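Long-range contacts in uncharacterized protein (Enterococcus faecalis, PDB 3L1W), which is of unknown function but belongs to the endonuclease/exonuclease/phosphatase family and may act as a 3'-5' RNA exonuclease: residues A[6-10]-A[23-27]; A[28-32]-A[52-58]. One frame throughout, in Å; residues are numbered along the deposited sequence.

Contact 1 (A[6-10]-A[23-27])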
ATOM      1  N   TYR A   6      -4.556   9.286 -10.300  1.00 12.09           N
ATOM      2  CA  TYR A   6      -3.145   9.606 -10.093  1.00 11.97           C
ATOM      3  C   TYR A   6      -2.692  10.571 -11.176  1.00 13.58           C
ATOM      4  O   TYR A   6      -2.673  10.227 -12.369  1.00 13.78           O
ATOM      5  CB  TYR A   6      -2.332   8.308 -10.157  1.00 13.05           C
ATOM      6  CG  TYR A   6      -0.891   8.365  -9.676  1.00 12.77           C
ATOM      7  CD1 TYR A   6      -0.418   9.416  -8.888  1.00 13.66           C
ATOM      8  CD2 TYR A   6      -0.005   7.335  -9.993  1.00 14.69           C
ATOM      9  CE1 TYR A   6       0.898   9.434  -8.436  1.00 14.34           C
ATOM     10  CE2 TYR A   6       1.300   7.345  -9.545  1.00 13.83           C
ATOM     11  CZ  TYR A   6       1.753   8.392  -8.774  1.00 13.69           C
ATOM     12  OH  TYR A   6       3.071   8.380  -8.349  1.00 15.31           O
ATOM     13  N   ASN A   7      -2.368  11.791 -10.764  1.00 13.12           N
ATOM     14  CA  ASN A   7      -1.743  12.751 -11.647  1.00 12.29           C
ATOM     15  C   ASN A   7      -0.256  12.455 -11.599  1.00 15.64           C
ATOM     16  O   ASN A   7       0.382  12.642 -10.552  1.00 15.23           O
ATOM     17  CB  ASN A   7      -2.045  14.178 -11.168  1.00 15.66           C
ATOM     18  CG  ASN A   7      -1.406  15.241 -12.044  1.00 14.99           C
ATOM     19  OD1 ASN A   7      -0.301  15.069 -12.549  1.00 14.76           O
ATOM     20  ND2 ASN A   7      -2.101  16.357 -12.221  1.00 16.08           N
ATOM     21  N   VAL A   8       0.287  11.976 -12.725  1.00 14.33           N
ATOM     22  CA  VAL A   8       1.647  11.439 -12.730  1.00 14.66           C
ATOM     23  C   VAL A   8       2.722  12.443 -13.095  1.00 15.79           C
ATOM     24  O   VAL A   8       3.895  12.065 -13.192  1.00 17.04           O
ATOM     25  CB  VAL A   8       1.774  10.175 -13.626  1.00 14.57           C
ATOM     26  CG1 VAL A   8       0.849   9.068 -13.117  1.00 14.63           C
ATOM     27  CG2 VAL A   8       1.509  10.512 -15.101  1.00 15.74           C
ATOM     28  N   ARG A   9       2.317  13.709 -13.264  1.00 14.53           N
ATOM     29  CA  ARG A   9       3.205  14.828 -13.633  1.00 16.91           C
ATOM     30  C   ARG A   9       3.711  14.765 -15.077  1.00 20.09           C
ATOM     31  O   ARG A   9       4.426  13.836 -15.477  1.00 17.38           O
ATOM     32  CB  ARG A   9       4.365  14.982 -12.634  1.00 15.20           C
ATOM     33  CG  ARG A   9       5.437  16.003 -13.044  1.00 16.24           C
ATOM     34  CD  ARG A   9       4.954  17.448 -13.004  1.00 16.43           C
ATOM     35  NE  ARG A   9       6.103  18.354 -13.121  1.00 19.35           N
ATOM     36  CZ  ARG A   9       6.023  19.678 -13.154  1.00 22.64           C
ATOM     37  NH1 ARG A   9       4.843  20.276 -13.083  1.00 26.51           N
ATOM     38  NH2 ARG A   9       7.137  20.408 -13.257  1.00 22.28           N
ATOM     39  N   VAL A  10       3.334  15.770 -15.855  1.00 15.17           N
ATOM     40  CA  VAL A  10       3.663  15.806 -17.273  1.00 15.25           C
ATOM     41  C   VAL A  10       5.186  15.761 -17.444  1.00 19.55           C
ATOM     42  O   VAL A  10       5.926  16.313 -16.633  1.00 20.37           O
ATOM     43  CB  VAL A  10       3.066  17.069 -17.947  1.00 19.35           C
ATOM     44  CG1 VAL A  10       3.794  18.326 -17.489  1.00 22.32           C
ATOM     45  CG2 VAL A  10       3.105  16.948 -19.464  1.00 22.73           C
ATOM     46  N   ARG A  23      11.532   8.933 -13.535  1.00 21.95           N
ATOM     47  CA  ARG A  23      10.431   8.594 -12.630  1.00 18.63           C
ATOM     48  C   ARG A  23       9.572   7.438 -13.137  1.00 18.64           C
ATOM     49  O   ARG A  23       8.793   6.858 -12.379  1.00 18.80           O
ATOM     50  CB  ARG A  23       9.506   9.815 -12.445  1.00 19.52           C
ATOM     51  CG  ARG A  23      10.194  11.033 -11.887  1.00 23.22           C
ATOM     52  CD  ARG A  23       9.209  12.168 -11.615  1.00 17.78           C
ATOM     53  NE  ARG A  23       8.674  12.775 -12.839  1.00 18.47           N
ATOM     54  CZ  ARG A  23       7.431  12.608 -13.281  1.00 17.27           C
ATOM     55  NH1 ARG A  23       6.573  11.856 -12.605  1.00 17.53           N
ATOM     56  NH2 ARG A  23       7.037  13.208 -14.400  1.00 16.54           N
ATOM     57  N   LYS A  24       9.674   7.131 -14.423  1.00 19.82           N
ATOM     58  CA  LYS A  24       8.742   6.199 -15.052  1.00 18.31           C
ATOM     59  C   LYS A  24       8.687   4.833 -14.366  1.00 16.35           C
ATOM     60  O   LYS A  24       7.605   4.288 -14.154  1.00 16.63           O
ATOM     61  CB  LYS A  24       9.049   6.038 -16.548  1.00 24.28           C
ATOM     62  CG  LYS A  24      10.477   5.645 -16.851  1.00 36.37           C
ATOM     63  CD  LYS A  24      10.747   5.618 -18.356  1.00 45.66           C
ATOM     64  CE  LYS A  24      12.245   5.485 -18.649  1.00 46.14           C
ATOM     65  NZ  LYS A  24      12.545   5.539 -20.108  1.00 48.47           N
ATOM     66  N   GLU A  25       9.845   4.272 -14.023  1.00 18.41           N
ATOM     67  CA  GLU A  25       9.847   2.954 -13.382  1.00 20.56           C
ATOM     68  C   GLU A  25       9.099   2.997 -12.053  1.00 20.11           C
ATOM     69  O   GLU A  25       8.281   2.124 -11.760  1.00 19.31           O
ATOM     70  CB  GLU A  25      11.278   2.437 -13.183  1.00 25.55           C
ATOM     71  CG  GLU A  25      11.996   2.113 -14.480  1.00 47.07           C
ATOM     72  CD  GLU A  25      12.239   0.623 -14.662  1.00 63.43           C
ATOM     73  OE1 GLU A  25      13.190   0.092 -14.044  1.00 63.59           O
ATOM     74  OE2 GLU A  25      11.480  -0.013 -15.428  1.00 67.51           O
ATOM     75  N   ALA A  26       9.367   4.027 -11.255  1.00 15.72           N
ATOM     76  CA  ALA A  26       8.740   4.154  -9.949  1.00 14.99           C
ATOM     77  C   ALA A  26       7.235   4.345 -10.080  1.00 16.24           C
ATOM     78  O   ALA A  26       6.460   3.747  -9.337  1.00 17.68           O
ATOM     79  CB  ALA A  26       9.366   5.303  -9.162  1.00 18.50           C
ATOM     80  N   VAL A  27       6.816   5.188 -11.022  1.00 15.42           N
ATOM     81  CA  VAL A  27       5.391   5.396 -11.245  1.00 14.76           C
ATOM     82  C   VAL A  27       4.706   4.108 -11.710  1.00 14.02           C
ATOM     83  O   VAL A  27       3.656   3.728 -11.194  1.00 14.31           O
ATOM     84  CB  VAL A  27       5.144   6.540 -12.264  1.00 13.36           C
ATOM     85  CG1 VAL A  27       3.683   6.551 -12.743  1.00 15.66           C
ATOM     86  CG2 VAL A  27       5.535   7.871 -11.654  1.00 16.25           C
TER
HETATM   87  O   HOH W   1       8.396  15.443 -15.620  1.00 21.29           O
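R23 reaches from the helix to the carbonyls of V8 and R9, just past strand 2-7, inside the beta-alpha-beta unit made by strand 2-7, helix 20-34 and strand 38-44 of this DNase I-like fold. Its CB points to residues 6-10, the chain runs extended through CG and then turns about the CG-CD bond (chi3 -70°), which brings the guanidinium up beside the loop. There NE has a weak hydrogen bond to the carbonyl of W18. NH1 gives a short, fairly straight bond to V8 O (2.7 Å, 159°) and also hydrogen-bonds P239 O. NH2 donates to R9 O at 2.9 Å; both oxygens lie at the guanidinium edge, but NH2 stands above the plane of the R9 carbonyl. Over one face of the group lies R9 CG, 3.5 Å from R23 NH2, while the charged end of R9 runs on to a salt bridge with D15. Several bonds therefore fix the guanidinium's rotation. One turn along the helix, V27 CG1 packs against V8 CG1 at 3.8 Å and touches Y6 CE2 at 4.1 Å; V8 CG1 also lies over one face of the Y6 ring, towards its rim. The N7 side chain closes an Asx turn through OD1 to R9 N, and its ND2 bonds E43 and D166. A water completes the grip on R23, accepting from NH2 at 2.9 Å and donating to V10 O.

Contact 2 (A[28-32]-A[52-58])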
ATOM      1  N   CYS A  28       5.301   3.434 -12.687  1.00 14.36           N
ATOM      2  CA  CYS A  28       4.680   2.227 -13.223  1.00 13.27           C
ATOM      3  C   CYS A  28       4.674   1.076 -12.216  1.00 12.68           C
ATOM      4  O   CYS A  28       3.720   0.295 -12.157  1.00 14.55           O
ATOM      5  CB  CYS A  28       5.358   1.806 -14.524  1.00 16.56           C
ATOM      6  SG  CYS A  28       5.026   2.955 -15.888  1.00 18.81           S
ATOM      7  N   GLN A  29       5.737   0.962 -11.425  1.00 16.16           N
ATOM      8  CA  GLN A  29       5.795  -0.084 -10.408  1.00 16.31           C
ATOM      9  C   GLN A  29       4.774   0.170  -9.308  1.00 16.08           C
ATOM     10  O   GLN A  29       4.203  -0.767  -8.751  1.00 15.24           O
ATOM     11  CB  GLN A  29       7.209  -0.190  -9.827  1.00 16.03           C
ATOM     12  CG  GLN A  29       8.170  -0.870 -10.787  1.00 21.87           C
ATOM     13  CD  GLN A  29       9.606  -0.669 -10.391  1.00 33.46           C
ATOM     14  OE1 GLN A  29       9.893  -0.191  -9.295  1.00 41.43           O
ATOM     15  NE2 GLN A  29      10.526  -1.020 -11.288  1.00 34.17           N
ATOM     16  N   LEU A  30       4.538   1.439  -8.993  1.00 13.27           N
ATOM     17  CA  LEU A  30       3.532   1.775  -7.998  1.00 10.77           C
ATOM     18  C   LEU A  30       2.168   1.305  -8.482  1.00 13.67           C
ATOM     19  O   LEU A  30       1.428   0.649  -7.747  1.00 15.34           O
ATOM     20  CB  LEU A  30       3.534   3.284  -7.727  1.00 11.64           C
ATOM     21  CG  LEU A  30       2.594   3.838  -6.644  1.00 14.96           C
ATOM     22  CD1 LEU A  30       3.079   5.213  -6.205  1.00 17.23           C
ATOM     23  CD2 LEU A  30       1.133   3.922  -7.109  1.00 14.91           C
ATOM     24  N   ILE A  31       1.842   1.652  -9.725  1.00 13.93           N
ATOM     25  CA  ILE A  31       0.586   1.231 -10.335  1.00 13.98           C
ATOM     26  C   ILE A  31       0.460  -0.296 -10.332  1.00 13.75           C
ATOM     27  O   ILE A  31      -0.575  -0.842  -9.939  1.00 14.26           O
ATOM     28  CB  ILE A  31       0.457   1.819 -11.763  1.00 13.72           C
ATOM     29  CG1 ILE A  31       0.334   3.345 -11.672  1.00 16.77           C
ATOM     30  CG2 ILE A  31      -0.728   1.192 -12.501  1.00 15.31           C
ATOM     31  CD1 ILE A  31       0.566   4.084 -12.995  1.00 16.84           C
ATOM     32  N   ASN A  32       1.514  -0.997 -10.734  1.00 12.31           N
ATOM     33  CA  ASN A  32       1.427  -2.461 -10.775  1.00 14.68           C
ATOM     34  C   ASN A  32       1.211  -3.078  -9.403  1.00 15.72           C
ATOM     35  O   ASN A  32       0.471  -4.057  -9.266  1.00 16.03           O
ATOM     36  CB  ASN A  32       2.676  -3.068 -11.397  1.00 16.51           C
ATOM     37  CG  ASN A  32       2.735  -2.855 -12.892  1.00 17.83           C
ATOM     38  OD1 ASN A  32       1.732  -2.525 -13.528  1.00 18.91           O
ATOM     39  ND2 ASN A  32       3.913  -3.055 -13.462  1.00 22.29           N
ATOM     40  N   LEU A  52       3.239   3.767 -19.987  1.00 16.16           N
ATOM     41  CA  LEU A  52       2.207   3.115 -19.181  1.00 15.93           C
ATOM     42  C   LEU A  52       1.789   1.786 -19.799  1.00 16.51           C
ATOM     43  O   LEU A  52       1.621   0.798 -19.090  1.00 16.58           O
ATOM     44  CB  LEU A  52       0.986   4.013 -19.003  1.00 15.96           C
ATOM     45  CG  LEU A  52       1.207   5.232 -18.108  1.00 16.48           C
ATOM     46  CD1 LEU A  52      -0.026   6.134 -18.114  1.00 20.95           C
ATOM     47  CD2 LEU A  52       1.552   4.802 -16.697  1.00 15.95           C
ATOM     48  N   LYS A  53       1.587   1.771 -21.115  1.00 16.64           N
ATOM     49  CA  LYS A  53       1.249   0.527 -21.796  1.00 17.28           C
ATOM     50  C   LYS A  53       2.365  -0.511 -21.698  1.00 16.59           C
ATOM     51  O   LYS A  53       2.098  -1.699 -21.536  1.00 19.36           O
ATOM     52  CB  LYS A  53       0.904   0.778 -23.271  1.00 18.51           C
ATOM     53  CG  LYS A  53      -0.349   1.624 -23.482  1.00 22.74           C
ATOM     54  CD  LYS A  53      -0.584   1.874 -24.972  1.00 26.04           C
ATOM     55  CE  LYS A  53      -1.808   2.740 -25.197  1.00 32.99           C
ATOM     56  NZ  LYS A  53      -1.955   3.157 -26.629  1.00 41.96           N
ATOM     57  N   ALA A  54       3.611  -0.066 -21.806  1.00 16.07           N
ATOM     58  CA  ALA A  54       4.733  -0.997 -21.855  1.00 15.32           C
ATOM     59  C   ALA A  54       5.090  -1.559 -20.481  1.00 15.25           C
ATOM     60  O   ALA A  54       5.432  -2.739 -20.352  1.00 15.37           O
ATOM     61  CB  ALA A  54       5.944  -0.319 -22.472  1.00 16.31           C
ATOM     62  N   TYR A  55       4.992  -0.712 -19.459  1.00 14.79           N
ATOM     63  CA  TYR A  55       5.537  -1.051 -18.142  1.00 15.47           C
ATOM     64  C   TYR A  55       4.515  -1.277 -17.033  1.00 14.37           C
ATOM     65  O   TYR A  55       4.892  -1.606 -15.915  1.00 18.78           O
ATOM     66  CB  TYR A  55       6.566   0.004 -17.707  1.00 15.31           C
ATOM     67  CG  TYR A  55       7.769   0.029 -18.613  1.00 16.35           C
ATOM     68  CD1 TYR A  55       8.734  -0.956 -18.535  1.00 20.00           C
ATOM     69  CD2 TYR A  55       7.934   1.040 -19.551  1.00 21.43           C
ATOM     70  CE1 TYR A  55       9.837  -0.943 -19.366  1.00 23.56           C
ATOM     71  CE2 TYR A  55       9.039   1.065 -20.389  1.00 21.73           C
ATOM     72  CZ  TYR A  55       9.983   0.066 -20.290  1.00 29.43           C
ATOM     73  OH  TYR A  55      11.079   0.066 -21.121  1.00 30.33           O
ATOM     74  N   THR A  56       3.232  -1.099 -17.324  1.00 16.57           N
ATOM     75  CA  THR A  56       2.211  -1.551 -16.387  1.00 18.09           C
ATOM     76  C   THR A  56       1.474  -2.742 -16.975  1.00 15.42           C
ATOM     77  O   THR A  56       1.584  -3.050 -18.174  1.00 16.07           O
ATOM     78  CB  THR A  56       1.165  -0.460 -15.992  1.00 17.58           C
ATOM     79  OG1 THR A  56       0.182  -0.341 -17.030  1.00 15.35           O
ATOM     80  CG2 THR A  56       1.828   0.898 -15.737  1.00 17.96           C
ATOM     81  N   THR A  57       0.706  -3.399 -16.117  1.00 13.95           N
ATOM     82  CA  THR A  57      -0.047  -4.584 -16.495  1.00 14.01           C
ATOM     83  C   THR A  57      -1.430  -4.226 -17.047  1.00 16.66           C
ATOM     84  O   THR A  57      -2.193  -5.111 -17.420  1.00 17.40           O
ATOM     85  CB  THR A  57      -0.239  -5.482 -15.270  1.00 18.84           C
ATOM     86  OG1 THR A  57      -0.880  -4.727 -14.235  1.00 18.58           O
ATOM     87  CG2 THR A  57       1.126  -5.949 -14.751  1.00 18.47           C
ATOM     88  N   PHE A  58      -1.732  -2.933 -17.130  1.00 14.97           N
ATOM     89  CA  PHE A  58      -3.094  -2.479 -17.445  1.00 13.93           C
ATOM     90  C   PHE A  58      -3.399  -2.238 -18.921  1.00 14.53           C
ATOM     91  O   PHE A  58      -2.524  -1.888 -19.707  1.00 16.67           O
ATOM     92  CB  PHE A  58      -3.392  -1.172 -16.704  1.00 14.10           C
ATOM     93  CG  PHE A  58      -3.587  -1.342 -15.236  1.00 13.90           C
ATOM     94  CD1 PHE A  58      -2.502  -1.459 -14.393  1.00 17.53           C
ATOM     95  CD2 PHE A  58      -4.861  -1.379 -14.694  1.00 19.00           C
ATOM     96  CE1 PHE A  58      -2.682  -1.620 -13.017  1.00 17.05           C
ATOM     97  CE2 PHE A  58      -5.055  -1.537 -13.326  1.00 16.13           C
ATOM     98  CZ  PHE A  58      -3.960  -1.665 -12.483  1.00 16.97           C
TER
HETATM   99  O   HOH W   2      -0.560  -5.284 -11.565  1.00 26.11           O
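N32 lays its amide across the backbone of Y55, T56 and T57, where helix 46-55 gives way to the loop before strand 59-64. Its CG stands anti to its own carbonyl carbon, beside the backbone N (chi1 -73°), which carries the amide over to T56. OD1 accepts from T57 N at 2.9 Å, with the donor tilted out of the carbonyl plane, and ND2 donates to Y55 O at 3.0 Å. Neither bond is straight, at 144° and 141°, but together they clasp the two sides of T56, whose CA lies 3.1 Å from N32 OD1. A water donates to N32 O and accepts from T57 OG1, adding a water bridge beside the two amide bonds.

Deeper in, the contact turns apolar. C28 SG sits 3.8 Å from both Y55 CB and T56 CG2, and L52 CD2 closes on it from the previous turn. I31 divides its two branches: CD1 meets L52 CD2, the side chains crossing at about a right angle, while CG2 presses on F58 CE1 at 3.5 Å. L77 of strand 73-78 touches both I31 and F58, carrying this layer onto the sheet.

T56 shapes the exit from the helix. Its OG1 donates to L52 O, which also accepts from T56 N on the opposite face of its carbonyl plane. The same OG1 accepts from F58 N, making an ST turn. Helix 20-34 thus packs on the C-terminal end of helix 46-55, in the helical layer that flanks the sheet, as expected in the four-layer alpha/beta sandwich of the DNase I-like fold.

How the contacts relate
Both contacts draw on helix 20-34, contact 1 with its earlier turns and contact 2 with the turns that follow, and their centres are about 10 Å apart. They come in series along the chain: contact 1 closes before contact 2 opens. The first ties the helix to the end of strand 2-7, the second to the end of helix 46-55, so one helix is held against both the seven-stranded sheet and its neighbour in the outer layer. The two meet directly where Y6 OH packs on L30 CD1 at 3.8 Å. Q29 and L30 of the same helix also pack on Y193 of the second subunit.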